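Side-chain contacts in enoyl-acyl carrier protein reductase (Uncultured bacterium, PDB 6KIA), which probably reduces the enoyl group of acyl-carrier-protein-bound fatty acid intermediates with NADH, and confers resistance to triclosan: residues Leu37-Glu40 and Ala41-Ala44; Asp107-Leu110 and Lys111-Gln114; Phe186-Ser189 and Ser190-Leu193; Phe411-Ser415 and Asn416-Pro420. All blocks are in the same frame, centred on the assembly; numbering follows the deposited sequence.

All four contacts are local, each made within one short run of chain. Contacts 1 and 4 are neighbours, their centres about 15 Å apart, and Phe411 of contact 4 packs on Leu37, Glu40 and Ala44 of contact 1, joining helix 34-43 to helix 394-413. On the opposite side of the chain's centre, contacts 2 and 3 meet where the Trp113 ring lies against Leu187 and Ala191. Contact 2 is the most exposed. Contact 1 lies on the last turns of a helix, with a polar outer face; contact 3 caps a helix start; in contact 4 a carboxylate accepts from the loop that leaves a helix end; in contact 2 a serine and a threonine exchange backbone bonds, much as in a capping box.

Contact 1. Residues Leu37-Glu40 and Ala41-Ala44; sequences LINE and ARDA
Ile38 and Arg42 sit one helical turn apart, and the guanidinium of Arg42 folds back over the isoleucine: NH2 comes within 3.8 Å of Ile38 CD1. The arginine chain leaves its backbone nearly extended, then bends at chi3 (-63°), which turns the guanidinium back along the helix. The other terminal nitrogen, NH1, makes a weak bond of 3.2 Å to Asn39 OD1, which lies at the guanidinium edge and in its plane, although the two flat groups are turned 58° against each other. The Arg42-Asn39 pairing lies on the polar, more open side of helix 34-43, the helix of a beta-alpha-beta unit between strands 21-25 and 47-56 in the Rossmann-like part of the protein. Tight packing begins at Leu37, Ile38 and Ala41, which press on Phe22 of the first strand; Ile38, turned inward, and Ala41 also reach Ile48 of the second, and Leu37, Glu40 and Ala44 close on Phe411 of helix 394-413. Toward the helix end the surface turns acidic. Glu40 OE2 and Asp43 OD2 stay 4.7 Å apart, spanned by one water giving a 2.7 Å bond to Asp43 OD2 and a weak one to Glu40 OE2; it probably eases the repulsion between like charges.

Contact 2. Residues Asp107-Leu110 and Lys111-Gln114; sequences DMTL and KSWQ
Ser112 OG takes the backbone N-H of Thr109 in a nearly straight bond, 2.9 Å from Thr109 N to OG at an N-H...O angle of 165°. The return grip is looser. Thr109 OG1 lies 3.1 Å from Ser112 N and also faces Lys111 N, and both bonds are weak and bent. Each hydroxyl is swung between its own backbone N and carbonyl carbon (chi1 72° for Thr109, 78° for Ser112), and that common choice folds both oxygens back over the chain between the two residues. Thr109 O accepts two donors from the same face of its carbonyl plane: Trp113 N at 3.0 Å, tilted modestly from the plane, and Ser112 N, far above it. Met108 CB meets Trp113 CB at 4.2 Å, completing the first shell. The pairing of a Thr side chain with the N-H three residues on, and of a Ser side chain with the N-H three residues back, resembles the reciprocal pattern of a capping box, though its Thr109 arm is weak and no regular helix follows in this loop between helices 101-105 and 120-146. Farther out, Asp116 OD2 bonds to Ser112 OG and so helps to fix the hydroxyl that receives Thr109 N. The Trp113 ring has Thr109 O at its edge, in plane, while its NE1 gives a 2.9 Å bond to a water that also bonds to Leu110 O. A second water and Gln114 CG lie over one ring face. The indole packs against Ile174 of helix 169-180 and against Leu187 and Ser195.

Contact 3. Residues Phe186-Ser189 and Ser190-Leu193; sequences FLSS and SALL
Ser188 reaches across to Ala191 with two oxygens at once. Its OG accepts from Ala191 N at 3.2 Å with an N-H...O angle of 145°, and its own carbonyl O takes the same N-H in a weaker, more bent bond of 3.0 Å. One amide proton is thus shared between a side-chain and a main-chain acceptor. What brings the hydroxyl over the first turn is its torsion, chi1 87°, which sets OG between the backbone N and the carbonyl carbon; from there it also lies 3.5 Å from Ser190 CB. The next carbonyl along, Ser189 O, accepts from Leu193 N at 2.9 Å, nearly straight and in the carbonyl plane, so the regular helical bonding is under way one residue after the cap. The Ser189 amide is satisfied from a distant part of the chain, by Asn368 OD1, and the Ser189 hydroxyl has a hydrogen-bonding partner beyond this turn as well. At the far end, Leu192 O accepts from the hydroxyl of Ser195, and before the helix Phe186 O takes a bond from Arg177. An apolar contact runs beside these polar ones: Leu187 CD1 touches Ala191 CB at 3.7 Å. Leu187 and Leu192 both pack on helix 169-180, the first on Ile174, the second on Phe171 and Ile178. A serine oxygen standing in for the missing carbonyl at a helix start is the classic N-cap, and Ser188 fills that role for helix 189-194.

Contact 4. Residues Phe411-Ser415 and Asn416-Pro420; sequences FHESS and NPAGP
Glu413 bends away from the last turn of helix 394-413 to meet the chain that follows it, and its OE2 accepts from Ala418 N at 3.0 Å. Starting at CB, the chain runs with CG anti to the backbone N (chi1 -172°), which carries it alongside the following residues; CG comes to 4.2 Å from Pro417 CA. A bend at chi2 (64°) then swings the carboxylate along the loop, so that CD lies 4.1 Å from both Ala418 N and Asn416 O. At the tip the two oxygens part company. OE2 is met by the Ala418 N-H on its anti side, 20° out of the carboxylate plane, and has Ala418 CB 3.5 Å away. A water 2.8 Å from Asn416 O also approaches OE1 weakly; with more acceptors near it than protons to give, it may bridge them only part of the time. The glutamate's own carbonyl closes the turn with a weak bond from Asn416 N. One residue on from Asn416, Pro417 N has no hydrogen to give to Glu413 O, so the helical pattern cannot go on there; the proline ring instead sets CD 3.4 Å from Glu413 O. Around the turn, Ser415 OG bonds to Ile15 N and Arg235 donates to Ser415 O, while Pro417 packs on Trp277. The result is a type I beta turn from Glu413 to Asn416 at the exit of helix 394-413, where a glutamate side chain accepts a backbone N-H of the loop leading into strand 421-423, beside strand 283-287 in the Rossmann-like sheet.

Contact 1. Residues Leu37-Glu40 and Ala41-Ala44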
# COMPACT_ATOMS: atom_id res chain seq x y z
N LEU A 37 2.83 8.05 -8.82
CA LEU A 37 1.63 8.75 -9.23
C LEU A 37 1.81 10.26 -9.14
O LEU A 37 1.44 11.01 -10.05
CB LEU A 37 0.45 8.29 -8.37
CG LEU A 37 -0.90 8.97 -8.61
CD1 LEU A 37 -1.28 8.91 -10.09
CD2 LEU A 37 -1.96 8.29 -7.77
N ILE A 38 2.38 10.72 -8.04
CA ILE A 38 2.53 12.14 -7.84
C ILE A 38 3.47 12.74 -8.89
O ILE A 38 3.20 13.83 -9.42
CB ILE A 38 2.97 12.47 -6.40
CG1 ILE A 38 2.66 13.94 -6.12
CG2 ILE A 38 4.42 12.16 -6.19
CD1 ILE A 38 2.76 14.29 -4.65
N ASN A 39 4.50 12.00 -9.30
CA ASN A 39 5.38 12.53 -10.33
C ASN A 39 4.61 12.72 -11.63
O ASN A 39 4.81 13.71 -12.36
CB ASN A 39 6.58 11.62 -10.57
CG ASN A 39 7.50 11.50 -9.36
OD1 ASN A 39 7.46 12.33 -8.45
ND2 ASN A 39 8.34 10.49 -9.36
N GLU A 40 3.68 11.81 -11.90
CA GLU A 40 2.85 11.95 -13.09
C GLU A 40 2.01 13.21 -13.01
O GLU A 40 1.91 14.01 -13.97
CB GLU A 40 1.96 10.72 -13.29
CG GLU A 40 2.78 9.54 -13.71
CD GLU A 40 3.29 9.70 -15.13
OE1 GLU A 40 2.53 10.19 -15.98
OE2 GLU A 40 4.48 9.43 -15.35
N ALA A 41 1.42 13.39 -11.83
CA ALA A 41 0.58 14.56 -11.65
C ALA A 41 1.41 15.83 -11.81
O ALA A 41 0.94 16.82 -12.40
CB ALA A 41 -0.07 14.53 -10.29
N ARG A 42 2.65 15.78 -11.33
CA ARG A 42 3.51 16.96 -11.40
C ARG A 42 3.82 17.23 -12.86
O ARG A 42 3.75 18.38 -13.31
CB ARG A 42 4.80 16.76 -10.57
CG ARG A 42 5.64 18.02 -10.38
CD ARG A 42 6.71 17.87 -9.29
NE ARG A 42 6.15 17.65 -7.95
CZ ARG A 42 6.12 16.47 -7.33
NH1 ARG A 42 6.63 15.39 -7.92
NH2 ARG A 42 5.60 16.38 -6.12
N ASP A 43 4.13 16.18 -13.64
CA ASP A 43 4.57 16.45 -15.01
C ASP A 43 3.40 16.84 -15.91
O ASP A 43 3.61 17.42 -16.97
CB ASP A 43 5.31 15.26 -15.63
CG ASP A 43 6.44 14.74 -14.78
OD1 ASP A 43 7.09 15.54 -14.06
OD2 ASP A 43 6.73 13.52 -14.88
N ALA A 44 2.18 16.54 -15.48
CA ALA A 44 1.00 16.96 -16.25
C ALA A 44 0.67 18.42 -15.94
O ALA A 44 -0.21 19.00 -16.57
CB ALA A 44 -0.20 16.07 -15.95
O HOH W 1 5.91 12.13 -17.01

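Contact 2. Residues Asp107-Leu110 and Lys111-Gln114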
# COMPACT_ATOMS: atom_id res chain seq x y z
N ASP A 107 0.01 -3.93 29.89
CA ASP A 107 0.45 -4.95 30.83
C ASP A 107 0.37 -6.36 30.26
O ASP A 107 0.52 -7.34 30.98
CB ASP A 107 -0.34 -4.83 32.14
CG ASP A 107 0.09 -3.63 32.97
OD1 ASP A 107 1.30 -3.52 33.27
OD2 ASP A 107 -0.78 -2.80 33.33
N MET A 108 0.18 -6.44 28.94
CA MET A 108 0.32 -7.72 28.24
C MET A 108 1.79 -8.11 28.19
O MET A 108 2.65 -7.27 27.95
CB MET A 108 -0.24 -7.65 26.81
CG MET A 108 -1.73 -7.41 26.75
SD MET A 108 -2.38 -7.72 25.09
CE MET A 108 -4.14 -7.53 25.40
N THR A 109 2.07 -9.39 28.42
CA THR A 109 3.44 -9.89 28.36
C THR A 109 3.52 -10.99 27.33
O THR A 109 2.50 -11.39 26.76
CB THR A 109 3.91 -10.44 29.73
OG1 THR A 109 3.24 -11.68 30.00
CG2 THR A 109 3.62 -9.45 30.85
N LEU A 110 4.73 -11.48 27.08
CA LEU A 110 4.90 -12.55 26.11
C LEU A 110 4.18 -13.82 26.55
O LEU A 110 3.69 -14.57 25.72
CB LEU A 110 6.38 -12.84 25.89
CG LEU A 110 7.08 -11.79 25.03
CD1 LEU A 110 8.58 -12.05 25.00
CD2 LEU A 110 6.49 -11.76 23.63
N LYS A 111 4.12 -14.04 27.86
CA LYS A 111 3.35 -15.18 28.38
C LYS A 111 1.84 -14.96 28.42
O LYS A 111 1.07 -15.92 28.35
CB LYS A 111 3.85 -15.59 29.77
CG LYS A 111 4.84 -16.74 29.72
CD LYS A 111 5.56 -17.00 31.04
CE LYS A 111 6.15 -18.41 31.07
NZ LYS A 111 7.16 -18.66 30.00
N SER A 112 1.39 -13.71 28.57
CA SER A 112 -0.02 -13.49 28.89
C SER A 112 -0.87 -13.07 27.70
O SER A 112 -2.09 -13.23 27.72
CB SER A 112 -0.15 -12.44 30.00
OG SER A 112 0.01 -11.12 29.52
N TRP A 113 -0.24 -12.56 26.64
CA TRP A 113 -0.99 -11.84 25.61
C TRP A 113 -2.04 -12.68 24.87
O TRP A 113 -3.08 -12.15 24.49
CB TRP A 113 -0.04 -11.20 24.59
CG TRP A 113 0.65 -12.17 23.69
CD1 TRP A 113 1.87 -12.75 23.90
CD2 TRP A 113 0.17 -12.67 22.44
NE1 TRP A 113 2.18 -13.59 22.85
CE2 TRP A 113 1.15 -13.56 21.94
CE3 TRP A 113 -0.99 -12.46 21.68
CZ2 TRP A 113 1.01 -14.23 20.73
CZ3 TRP A 113 -1.13 -13.13 20.49
CH2 TRP A 113 -0.14 -14.00 20.01
N GLN A 114 -1.80 -13.98 24.69
CA GLN A 114 -2.74 -14.79 23.90
C GLN A 114 -4.04 -15.00 24.64
O GLN A 114 -5.10 -15.20 24.03
CB GLN A 114 -2.15 -16.16 23.54
CG GLN A 114 -1.20 -16.16 22.39
CD GLN A 114 -1.05 -17.53 21.75
OE1 GLN A 114 -2.02 -18.14 21.32
NE2 GLN A 114 0.19 -18.03 21.71
O HOH W 2 0.70 -15.59 25.26
O HOH W 3 4.57 -15.17 22.95

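Contact 3. Residues Phe186-Ser189 and Ser190-Leu193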
# COMPACT_ATOMS: atom_id res chain seq x y z
N PHE A 186 8.44 -20.33 15.24
CA PHE A 186 7.29 -20.07 14.39
C PHE A 186 6.07 -19.76 15.26
O PHE A 186 5.84 -20.39 16.28
CB PHE A 186 6.96 -21.27 13.49
CG PHE A 186 5.63 -21.14 12.77
CD1 PHE A 186 5.49 -20.30 11.69
CD2 PHE A 186 4.52 -21.86 13.20
CE1 PHE A 186 4.26 -20.17 11.03
CE2 PHE A 186 3.29 -21.73 12.56
CZ PHE A 186 3.16 -20.88 11.47
N LEU A 187 5.29 -18.78 14.84
CA LEU A 187 4.01 -18.47 15.48
C LEU A 187 2.99 -18.21 14.38
O LEU A 187 3.24 -17.38 13.51
CB LEU A 187 4.14 -17.26 16.39
CG LEU A 187 2.93 -16.86 17.23
CD1 LEU A 187 2.48 -18.01 18.12
CD2 LEU A 187 3.29 -15.64 18.06
N SER A 188 1.87 -18.92 14.39
CA SER A 188 0.92 -18.79 13.29
C SER A 188 0.17 -17.47 13.37
O SER A 188 -0.06 -16.94 14.46
CB SER A 188 -0.07 -19.96 13.28
OG SER A 188 -1.19 -19.69 14.11
N SER A 189 -0.21 -16.97 12.20
CA SER A 189 -1.01 -15.75 12.08
C SER A 189 -2.31 -15.87 12.88
O SER A 189 -2.77 -14.90 13.51
CB SER A 189 -1.31 -15.47 10.61
OG SER A 189 -1.90 -16.61 10.00
N SER A 190 -2.86 -17.08 12.88
CA SER A 190 -4.10 -17.39 13.60
C SER A 190 -3.98 -17.13 15.09
O SER A 190 -4.96 -16.72 15.73
CB SER A 190 -4.50 -18.84 13.34
OG SER A 190 -5.02 -18.96 12.03
N ALA A 191 -2.81 -17.40 15.66
CA ALA A 191 -2.58 -17.16 17.09
C ALA A 191 -2.77 -15.68 17.43
O ALA A 191 -3.38 -15.32 18.45
CB ALA A 191 -1.18 -17.63 17.50
N LEU A 192 -2.25 -14.80 16.57
CA LEU A 192 -2.47 -13.38 16.77
C LEU A 192 -3.93 -13.02 16.56
O LEU A 192 -4.55 -12.33 17.38
CB LEU A 192 -1.60 -12.56 15.80
CG LEU A 192 -1.83 -11.04 15.87
CD1 LEU A 192 -1.51 -10.50 17.25
CD2 LEU A 192 -1.01 -10.31 14.79
N LEU A 193 -4.48 -13.45 15.42
CA LEU A 193 -5.81 -12.97 15.03
C LEU A 193 -6.92 -13.45 15.97
O LEU A 193 -7.95 -12.79 16.10
CB LEU A 193 -6.11 -13.35 13.58
CG LEU A 193 -5.25 -12.67 12.51
CD1 LEU A 193 -5.98 -12.63 11.18
CD2 LEU A 193 -4.82 -11.26 12.92

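Contact 4. Residues Phe411-Ser415 and Asn416-Pro420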
# COMPACT_ATOMS: atom_id res chain seq x y z
N PHE A 411 -2.37 6.99 -13.22
CA PHE A 411 -2.68 8.37 -13.61
C PHE A 411 -3.55 8.40 -14.86
O PHE A 411 -4.55 9.13 -14.92
CB PHE A 411 -1.39 9.17 -13.85
CG PHE A 411 -1.64 10.64 -14.10
CD1 PHE A 411 -2.09 11.47 -13.09
CD2 PHE A 411 -1.46 11.17 -15.37
CE1 PHE A 411 -2.36 12.84 -13.35
CE2 PHE A 411 -1.71 12.52 -15.64
CZ PHE A 411 -2.15 13.35 -14.62
N HIS A 412 -3.20 7.58 -15.86
CA HIS A 412 -3.97 7.59 -17.10
C HIS A 412 -5.28 6.80 -17.00
O HIS A 412 -6.30 7.22 -17.54
CB HIS A 412 -3.11 7.09 -18.28
CG HIS A 412 -2.03 8.04 -18.68
ND1 HIS A 412 -2.30 9.33 -19.10
CD2 HIS A 412 -0.69 7.88 -18.78
CE1 HIS A 412 -1.16 9.93 -19.42
NE2 HIS A 412 -0.17 9.07 -19.23
N GLU A 413 -5.28 5.66 -16.31
CA GLU A 413 -6.51 4.93 -16.14
C GLU A 413 -7.54 5.78 -15.39
O GLU A 413 -8.74 5.70 -15.66
CB GLU A 413 -6.28 3.61 -15.39
CG GLU A 413 -7.49 2.68 -15.34
CD GLU A 413 -7.94 2.19 -16.72
OE1 GLU A 413 -7.16 2.27 -17.69
OE2 GLU A 413 -9.07 1.69 -16.81
N SER A 414 -7.08 6.60 -14.44
CA SER A 414 -8.05 7.41 -13.70
C SER A 414 -8.71 8.48 -14.55
O SER A 414 -9.76 8.96 -14.18
CB SER A 414 -7.41 8.05 -12.47
OG SER A 414 -6.98 7.06 -11.54
N SER A 415 -8.15 8.84 -15.69
CA SER A 415 -8.89 9.76 -16.53
C SER A 415 -10.16 9.11 -17.06
O SER A 415 -11.17 9.78 -17.26
CB SER A 415 -8.05 10.30 -17.70
OG SER A 415 -7.16 11.31 -17.25
N ASN A 416 -10.11 7.81 -17.31
CA ASN A 416 -11.28 7.07 -17.79
C ASN A 416 -11.28 5.63 -17.29
O ASN A 416 -10.95 4.71 -18.03
CB ASN A 416 -11.32 7.07 -19.32
CG ASN A 416 -12.58 6.42 -19.87
OD1 ASN A 416 -13.64 6.48 -19.25
ND2 ASN A 416 -12.47 5.80 -21.04
N PRO A 417 -11.60 5.45 -16.01
CA PRO A 417 -11.41 4.14 -15.37
C PRO A 417 -12.40 3.05 -15.80
O PRO A 417 -13.59 3.33 -15.94
CB PRO A 417 -11.56 4.45 -13.88
CG PRO A 417 -12.43 5.69 -13.84
CD PRO A 417 -12.03 6.49 -15.05
N ALA A 418 -11.90 1.82 -15.95
CA ALA A 418 -12.74 0.71 -16.37
C ALA A 418 -13.69 0.25 -15.27
O ALA A 418 -14.77 -0.27 -15.56
CB ALA A 418 -11.89 -0.45 -16.83
N GLY A 419 -13.31 0.44 -14.01
CA GLY A 419 -14.12 -0.06 -12.92
C GLY A 419 -13.62 0.34 -11.55
O GLY A 419 -12.59 0.99 -11.43
N PRO A 420 -14.35 -0.07 -10.51
CA PRO A 420 -14.00 0.33 -9.14
C PRO A 420 -12.78 -0.40 -8.57
O PRO A 420 -12.22 0.08 -7.58
CB PRO A 420 -15.27 -0.03 -8.35
CG PRO A 420 -15.91 -1.12 -9.14
CD PRO A 420 -15.62 -0.82 -10.58
O HOH W 4 -8.55 4.25 -19.44